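Local structure of arabinose metabolism transcriptional repressor (Bacillus subtilis, 5D4S) at a contact of chain A with DNA. The protein binds operator DNA through a winged helix-turn-helix domain of the GntR family and represses transcription of arabinose-metabolism genes. Sequence-based numbering; all coordinates share one arbitrary frame.

Contact 1: a contact of chain A with DNA. Residues 65, 79-84. With nucleotides of chain C; nucleotides of chain B.
The wing of this winged helix-turn-helix domain enters the minor groove here. The wing is the hairpin of strands 77-80 and 84-87, and Gln81 at its turn reaches the base edges. The side chain of Gln81 leaves the backbone with CG anti to the backbone N (chi1 172°) and stays extended. Gln81 CB lies 3.5 Å from C5' of DA7 of chain B. Gln81 CG then passes between the strands, 3.4 Å from the sugar oxygen O4' of DA19 of chain C and close to O2 of DC6 of chain B. CD continues between the sugars of DA19 and DA7. At the tip the amide divides its two atoms between the strands. OE1 lies against C4' of the DA7 deoxyribose. Gln81 NE2 donates to O2 of DT18 of chain C at 2.9 Å, nearly straight and in the amide plane. This oxygen is on the sugar edge of a thymine paired with DA5 of chain B.

Gly82 follows, and its backbone N donates to the sugar oxygen O4' of DC6 at 3.2 Å. Its CA packs near C2 of DA19. Its carbonyl O is bridged by a water to O2 of DT20 of chain C.

Arg65, from helix 61-73, holds the phosphate of DA7 from another direction. Its chain bends at chi3 (60°). Arg65 NH1 forms a salt bridge to OP2 of DA7 at 2.7 Å, with the phosphate at the guanidinium edge; NH2 adds a weak bond. Ser79 O reaches OP1 of the same phosphate through a water. The site anchors the wing in the groove by contacts to both strands, with direct base contact at its tip.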
# COMPACT_ATOMS: atom_id res chain seq x y z
N ARG A 65 9.48 4.30 -1.12
CA ARG A 65 8.19 4.41 -0.46
C ARG A 65 7.50 3.06 -0.38
O ARG A 65 6.80 2.77 0.58
CB ARG A 65 7.29 5.43 -1.19
CG ARG A 65 7.63 6.88 -0.83
CD ARG A 65 6.62 7.86 -1.36
NE ARG A 65 5.29 7.57 -0.81
CZ ARG A 65 4.91 7.90 0.41
NH1 ARG A 65 5.74 8.57 1.21
NH2 ARG A 65 3.70 7.58 0.83
N SER A 79 5.57 6.39 10.21
CA SER A 79 5.88 7.62 9.51
C SER A 79 5.08 8.77 10.09
O SER A 79 3.92 8.61 10.46
CB SER A 79 5.57 7.51 8.01
OG SER A 79 6.38 6.55 7.38
N VAL A 80 5.74 9.92 10.18
CA VAL A 80 5.11 11.17 10.55
C VAL A 80 5.28 12.14 9.39
O VAL A 80 6.41 12.49 9.03
CB VAL A 80 5.72 11.76 11.81
CG1 VAL A 80 5.03 13.07 12.19
CG2 VAL A 80 5.65 10.74 12.94
N GLN A 81 4.15 12.54 8.80
CA GLN A 81 4.15 13.43 7.65
C GLN A 81 4.85 14.73 8.03
O GLN A 81 4.50 15.36 9.02
CB GLN A 81 2.71 13.70 7.18
CG GLN A 81 2.56 14.77 6.10
CD GLN A 81 1.14 14.81 5.56
OE1 GLN A 81 0.33 13.94 5.88
NE2 GLN A 81 0.83 15.81 4.74
N GLY A 82 5.86 15.10 7.25
CA GLY A 82 6.64 16.30 7.52
C GLY A 82 7.68 16.12 8.61
O GLY A 82 8.46 17.03 8.88
N GLY A 83 7.70 14.95 9.25
CA GLY A 83 8.62 14.72 10.34
C GLY A 83 9.72 13.75 9.96
O GLY A 83 10.90 14.08 9.96
N GLY A 84 9.33 12.53 9.61
CA GLY A 84 10.31 11.53 9.25
C GLY A 84 9.73 10.15 9.41
O GLY A 84 8.53 10.00 9.60
P DG C 17 -2.06 21.93 -5.00
OP1 DG C 17 -3.45 22.36 -5.28
OP2 DG C 17 -1.00 22.95 -4.84
O5' DG C 17 -2.09 21.00 -3.72
C5' DG C 17 -2.92 19.85 -3.72
C4' DG C 17 -2.83 19.12 -2.40
O4' DG C 17 -1.53 18.47 -2.29
C3' DG C 17 -2.98 19.99 -1.16
O3' DG C 17 -3.75 19.30 -0.19
C2' DG C 17 -1.53 20.17 -0.69
C1' DG C 17 -0.94 18.82 -1.07
N9 DG C 17 0.50 18.83 -1.25
C8 DG C 17 1.23 19.61 -2.13
N7 DG C 17 2.51 19.38 -2.08
C5 DG C 17 2.65 18.41 -1.10
C6 DG C 17 3.81 17.77 -0.60
O6 DG C 17 4.98 17.95 -0.94
N1 DG C 17 3.50 16.83 0.38
C2 DG C 17 2.22 16.55 0.82
N2 DG C 17 2.11 15.62 1.77
N3 DG C 17 1.13 17.14 0.37
C4 DG C 17 1.42 18.06 -0.59
P DT C 18 -4.33 20.06 1.10
OP1 DT C 18 -5.66 19.48 1.36
OP2 DT C 18 -4.16 21.52 0.94
O5' DT C 18 -3.35 19.62 2.28
C5' DT C 18 -3.22 18.24 2.58
C4' DT C 18 -2.25 18.01 3.72
O4' DT C 18 -0.88 18.08 3.24
C3' DT C 18 -2.32 19.00 4.88
O3' DT C 18 -2.05 18.27 6.04
C2' DT C 18 -1.17 19.96 4.57
C1' DT C 18 -0.15 18.97 4.07
N1 DT C 18 0.97 19.53 3.26
C2 DT C 18 2.21 18.98 3.39
O2 DT C 18 2.46 18.08 4.16
N3 DT C 18 3.16 19.52 2.59
C4 DT C 18 3.02 20.54 1.68
O4 DT C 18 3.96 20.95 0.99
C5 DT C 18 1.68 21.08 1.58
C7 DT C 18 1.40 22.20 0.62
C6 DT C 18 0.72 20.55 2.36
P DA C 19 -2.53 18.76 7.49
OP1 DA C 19 -3.73 17.96 7.81
OP2 DA C 19 -2.50 20.24 7.59
O5' DA C 19 -1.35 18.26 8.43
C5' DA C 19 -0.76 17.01 8.20
C4' DA C 19 0.63 17.00 8.80
O4' DA C 19 1.57 17.53 7.83
C3' DA C 19 0.78 17.82 10.07
O3' DA C 19 1.34 16.99 11.07
C2' DA C 19 1.70 19.00 9.67
C1' DA C 19 2.43 18.46 8.43
N9 DA C 19 2.72 19.47 7.41
C8 DA C 19 1.83 20.31 6.80
N7 DA C 19 2.37 21.09 5.88
C5 DA C 19 3.70 20.71 5.88
C6 DA C 19 4.82 21.15 5.13
N6 DA C 19 4.77 22.10 4.19
N1 DA C 19 6.00 20.56 5.39
C2 DA C 19 6.07 19.61 6.33
N3 DA C 19 5.10 19.11 7.08
C4 DA C 19 3.93 19.71 6.81
P DT C 20 1.79 17.56 12.49
OP1 DT C 20 1.65 16.44 13.44
OP2 DT C 20 1.13 18.86 12.75
O5' DT C 20 3.33 17.81 12.29
C5' DT C 20 4.13 16.76 11.80
C4' DT C 20 5.53 17.24 11.51
O4' DT C 20 5.50 18.22 10.46
C3' DT C 20 6.24 17.89 12.69
O3' DT C 20 7.46 17.20 12.89
C2' DT C 20 6.46 19.34 12.24
C1' DT C 20 6.48 19.20 10.73
N1 DT C 20 6.08 20.41 9.98
C2 DT C 20 6.99 21.00 9.13
O2 DT C 20 8.12 20.60 8.99
N3 DT C 20 6.51 22.09 8.46
C4 DT C 20 5.24 22.63 8.53
O4 DT C 20 4.91 23.61 7.86
C5 DT C 20 4.33 21.95 9.43
C7 DT C 20 2.93 22.46 9.61
C6 DT C 20 4.79 20.88 10.10
P DA B 5 14.88 17.07 4.99
OP1 DA B 5 15.67 16.53 6.12
OP2 DA B 5 15.35 16.98 3.60
O5' DA B 5 13.46 16.39 5.07
C5' DA B 5 12.83 16.26 6.32
C4' DA B 5 11.50 15.58 6.13
O4' DA B 5 10.57 16.52 5.57
C3' DA B 5 11.54 14.36 5.17
O3' DA B 5 11.04 13.22 5.83
C2' DA B 5 10.64 14.77 4.00
C1' DA B 5 9.77 15.85 4.61
N9 DA B 5 9.30 16.83 3.65
C8 DA B 5 10.02 17.47 2.68
N7 DA B 5 9.31 18.31 1.95
C5 DA B 5 8.03 18.19 2.48
C6 DA B 5 6.79 18.80 2.16
N6 DA B 5 6.63 19.70 1.18
N1 DA B 5 5.72 18.44 2.89
C2 DA B 5 5.87 17.54 3.86
N3 DA B 5 6.96 16.91 4.26
C4 DA B 5 8.01 17.28 3.52
P DC B 6 10.92 11.80 5.07
OP1 DC B 6 11.40 10.80 6.06
OP2 DC B 6 11.53 11.86 3.71
O5' DC B 6 9.36 11.56 4.98
C5' DC B 6 8.61 11.51 6.18
C4' DC B 6 7.12 11.63 5.90
O4' DC B 6 6.84 12.88 5.18
C3' DC B 6 6.50 10.52 5.05
O3' DC B 6 5.22 10.27 5.56
C2' DC B 6 6.44 11.15 3.67
C1' DC B 6 6.07 12.58 4.04
N1 DC B 6 6.39 13.56 2.98
C2 DC B 6 5.42 14.47 2.58
O2 DC B 6 4.32 14.44 3.14
N3 DC B 6 5.70 15.35 1.60
C4 DC B 6 6.90 15.35 1.02
N4 DC B 6 7.13 16.24 0.05
C5 DC B 6 7.92 14.42 1.40
C6 DC B 6 7.62 13.55 2.38
P DA B 7 4.16 9.36 4.79
OP1 DA B 7 3.36 8.77 5.88
OP2 DA B 7 4.85 8.50 3.80
O5' DA B 7 3.30 10.40 3.96
C5' DA B 7 2.39 11.25 4.63
C4' DA B 7 1.15 11.47 3.79
O4' DA B 7 1.44 12.44 2.75
C3' DA B 7 0.62 10.23 3.07
O3' DA B 7 -0.80 10.32 3.03
C2' DA B 7 1.26 10.35 1.68
C1' DA B 7 1.30 11.86 1.47
N9 DA B 7 2.44 12.31 0.66
C8 DA B 7 3.76 11.96 0.81
N7 DA B 7 4.57 12.56 -0.04
C5 DA B 7 3.73 13.38 -0.77
C6 DA B 7 3.97 14.30 -1.83
N6 DA B 7 5.18 14.55 -2.36
N1 DA B 7 2.90 14.93 -2.34
C2 DA B 7 1.69 14.70 -1.82
N3 DA B 7 1.34 13.89 -0.83
C4 DA B 7 2.42 13.24 -0.35
O HOH W 1 10.05 19.06 8.23
O HOH W 2 1.95 9.42 8.11

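Contact 2: a contact of chain A with DNA. Residues 23-25, 59-60, 62-63. With nucleotides of chain C.
A GntR-family winged helix-turn-helix domain here sets the start of its recognition helix and of helix 24-35 against three successive nucleotides of chain C. Base contact comes from His62, near the start of recognition helix 61-73. Its CG is anti to the carbonyl carbon (chi1 -84°). The imidazole stacks on the pyrimidine ring of DC12, with the planes 20° apart and the centroids offset at 4.6 Å. The exocyclic amino N4 lies over the centre of one imidazole face. His62 CD2 packs 3.4 Å from C5 of DC12. This is packing against the base.

The other main contacts are to the backbone. OP2 of DC12 accepts from Ser60 N, Ser60 OG and Thr63 OG1. The two hydroxyl bonds, from Ser60 OG and from Thr63 OG1 to OP2 of DC12, are each 2.7 Å. Ser60 OG sits in the crowded position between backbone N and carbonyl carbon (chi1 67°). There it also accepts from Thr63 N, which ties the residue before the helix to its first turn. A water links Thr63 OG1 to OP2 of DA11.

The DA11 phosphate meets the start of helix 24-35. Lys24 N donates to OP1 of DA11 at 2.7 Å, nearly straight. Tyr25 N donates to OP2 of DA11. The helix dipole may add to the attraction. The Lys24 side chain runs extended past OP1, and its NZ forms a longer salt bridge, 3.7 Å, to OP1 of DC12. Tyr25 turns its ring edge to the DNA, and its phenol OH donates to OP1 of DT10 at 2.5 Å.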
# COMPACT_ATOMS: atom_id res chain seq x y z
N PRO A 23 13.49 -8.28 -5.85
CA PRO A 23 13.29 -6.95 -6.43
C PRO A 23 13.95 -5.88 -5.57
O PRO A 23 14.17 -6.10 -4.38
CB PRO A 23 11.76 -6.79 -6.45
CG PRO A 23 11.24 -7.86 -5.56
CD PRO A 23 12.22 -8.97 -5.58
N LYS A 24 14.26 -4.73 -6.17
CA LYS A 24 14.99 -3.68 -5.47
C LYS A 24 14.30 -3.23 -4.19
O LYS A 24 14.96 -2.95 -3.19
CB LYS A 24 15.20 -2.48 -6.40
CG LYS A 24 16.23 -2.77 -7.49
CD LYS A 24 16.28 -1.65 -8.53
CE LYS A 24 17.45 -1.87 -9.49
NZ LYS A 24 17.58 -0.73 -10.44
N TYR A 25 12.97 -3.16 -4.20
CA TYR A 25 12.29 -2.67 -3.00
C TYR A 25 12.49 -3.70 -1.87
O TYR A 25 12.56 -3.34 -0.70
CB TYR A 25 10.79 -2.41 -3.26
CG TYR A 25 9.96 -3.66 -3.35
CD1 TYR A 25 9.46 -4.28 -2.21
CD2 TYR A 25 9.68 -4.24 -4.59
CE1 TYR A 25 8.73 -5.46 -2.29
CE2 TYR A 25 8.93 -5.41 -4.68
CZ TYR A 25 8.46 -6.01 -3.53
OH TYR A 25 7.73 -7.18 -3.61
N VAL A 59 17.95 4.31 -6.12
CA VAL A 59 16.63 3.92 -6.63
C VAL A 59 15.63 5.08 -6.57
O VAL A 59 15.93 6.15 -6.03
CB VAL A 59 16.05 2.72 -5.85
CG1 VAL A 59 16.98 1.51 -5.99
CG2 VAL A 59 15.88 3.06 -4.38
N SER A 60 14.45 4.86 -7.14
CA SER A 60 13.44 5.92 -7.22
C SER A 60 12.76 6.17 -5.88
O SER A 60 12.82 5.33 -4.98
CB SER A 60 12.38 5.56 -8.28
OG SER A 60 11.62 4.44 -7.87
N HIS A 62 9.59 6.12 -5.52
CA HIS A 62 8.56 5.08 -5.45
C HIS A 62 9.09 3.81 -4.82
O HIS A 62 8.41 3.18 -4.00
CB HIS A 62 8.00 4.78 -6.84
CG HIS A 62 6.91 5.71 -7.27
ND1 HIS A 62 5.68 5.76 -6.65
CD2 HIS A 62 6.86 6.62 -8.27
CE1 HIS A 62 4.92 6.66 -7.25
NE2 HIS A 62 5.61 7.19 -8.24
N THR A 63 10.29 3.41 -5.19
CA THR A 63 10.82 2.16 -4.67
C THR A 63 11.06 2.28 -3.15
O THR A 63 10.71 1.38 -2.38
CB THR A 63 12.11 1.76 -5.44
OG1 THR A 63 11.73 1.32 -6.77
CG2 THR A 63 12.85 0.63 -4.75
P DT C 10 6.35 -6.98 -6.74
OP1 DT C 10 7.26 -7.85 -5.99
OP2 DT C 10 5.43 -6.05 -6.04
O5' DT C 10 7.19 -6.13 -7.78
C5' DT C 10 8.16 -6.81 -8.62
C4' DT C 10 8.88 -5.82 -9.50
O4' DT C 10 7.93 -5.21 -10.41
C3' DT C 10 9.54 -4.66 -8.75
O3' DT C 10 10.88 -4.59 -9.15
C2' DT C 10 8.74 -3.42 -9.18
C1' DT C 10 8.25 -3.85 -10.55
N1 DT C 10 7.01 -3.14 -11.05
C2 DT C 10 7.06 -2.46 -12.24
O2 DT C 10 8.06 -2.38 -12.91
N3 DT C 10 5.89 -1.87 -12.62
C4 DT C 10 4.70 -1.90 -11.95
O4 DT C 10 3.70 -1.32 -12.39
C5 DT C 10 4.70 -2.62 -10.71
C7 DT C 10 3.46 -2.69 -9.89
C6 DT C 10 5.84 -3.21 -10.33
P DA C 11 11.94 -3.69 -8.37
OP1 DA C 11 13.27 -4.29 -8.60
OP2 DA C 11 11.46 -3.40 -7.00
O5' DA C 11 11.87 -2.31 -9.15
C5' DA C 11 12.33 -2.24 -10.48
C4' DA C 11 12.06 -0.87 -11.05
O4' DA C 11 10.67 -0.78 -11.42
C3' DA C 11 12.32 0.32 -10.10
O3' DA C 11 13.39 1.06 -10.61
C2' DA C 11 11.03 1.13 -10.16
C1' DA C 11 10.34 0.57 -11.42
N9 DA C 11 8.88 0.69 -11.39
C8 DA C 11 8.03 0.25 -10.42
N7 DA C 11 6.76 0.52 -10.67
C5 DA C 11 6.80 1.18 -11.89
C6 DA C 11 5.79 1.73 -12.70
N6 DA C 11 4.49 1.70 -12.38
N1 DA C 11 6.16 2.30 -13.85
C2 DA C 11 7.46 2.33 -14.18
N3 DA C 11 8.50 1.85 -13.51
C4 DA C 11 8.10 1.29 -12.35
P DC C 12 13.95 2.35 -9.87
OP1 DC C 12 15.40 2.25 -10.14
OP2 DC C 12 13.42 2.46 -8.49
O5' DC C 12 13.39 3.57 -10.74
C5' DC C 12 13.43 3.50 -12.18
C4' DC C 12 12.39 4.42 -12.79
O4' DC C 12 11.06 3.93 -12.47
C3' DC C 12 12.43 5.86 -12.28
O3' DC C 12 12.95 6.70 -13.28
C2' DC C 12 10.96 6.20 -11.96
C1' DC C 12 10.20 5.02 -12.59
N1 DC C 12 8.90 4.74 -11.93
C2 DC C 12 7.75 5.19 -12.55
O2 DC C 12 7.86 5.76 -13.63
N3 DC C 12 6.55 4.98 -11.96
C4 DC C 12 6.49 4.35 -10.78
N4 DC C 12 5.28 4.16 -10.24
C5 DC C 12 7.67 3.89 -10.12
C6 DC C 12 8.85 4.11 -10.72
O HOH W 3 10.09 -0.98 -6.61
O HOH W 4 17.73 1.67 -9.82

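The C-alpha centres of contact 1 and contact 2 are about 18 Å apart. Helix 61-73 joins them: His62 and Thr63 near its start serve contact 2, and Arg65 serves contact 1. Contact 2 also uses the start of helix 24-35, while contact 1 draws mainly on the hairpin of strands 77-80 and 84-87. Contact 2 lies on chain C, and contact 1 spans both strands. One domain therefore holds the operator at two places, by two helix starts and by a wing. The assembly has two copies of the protein, in keeping with a bipartite operator.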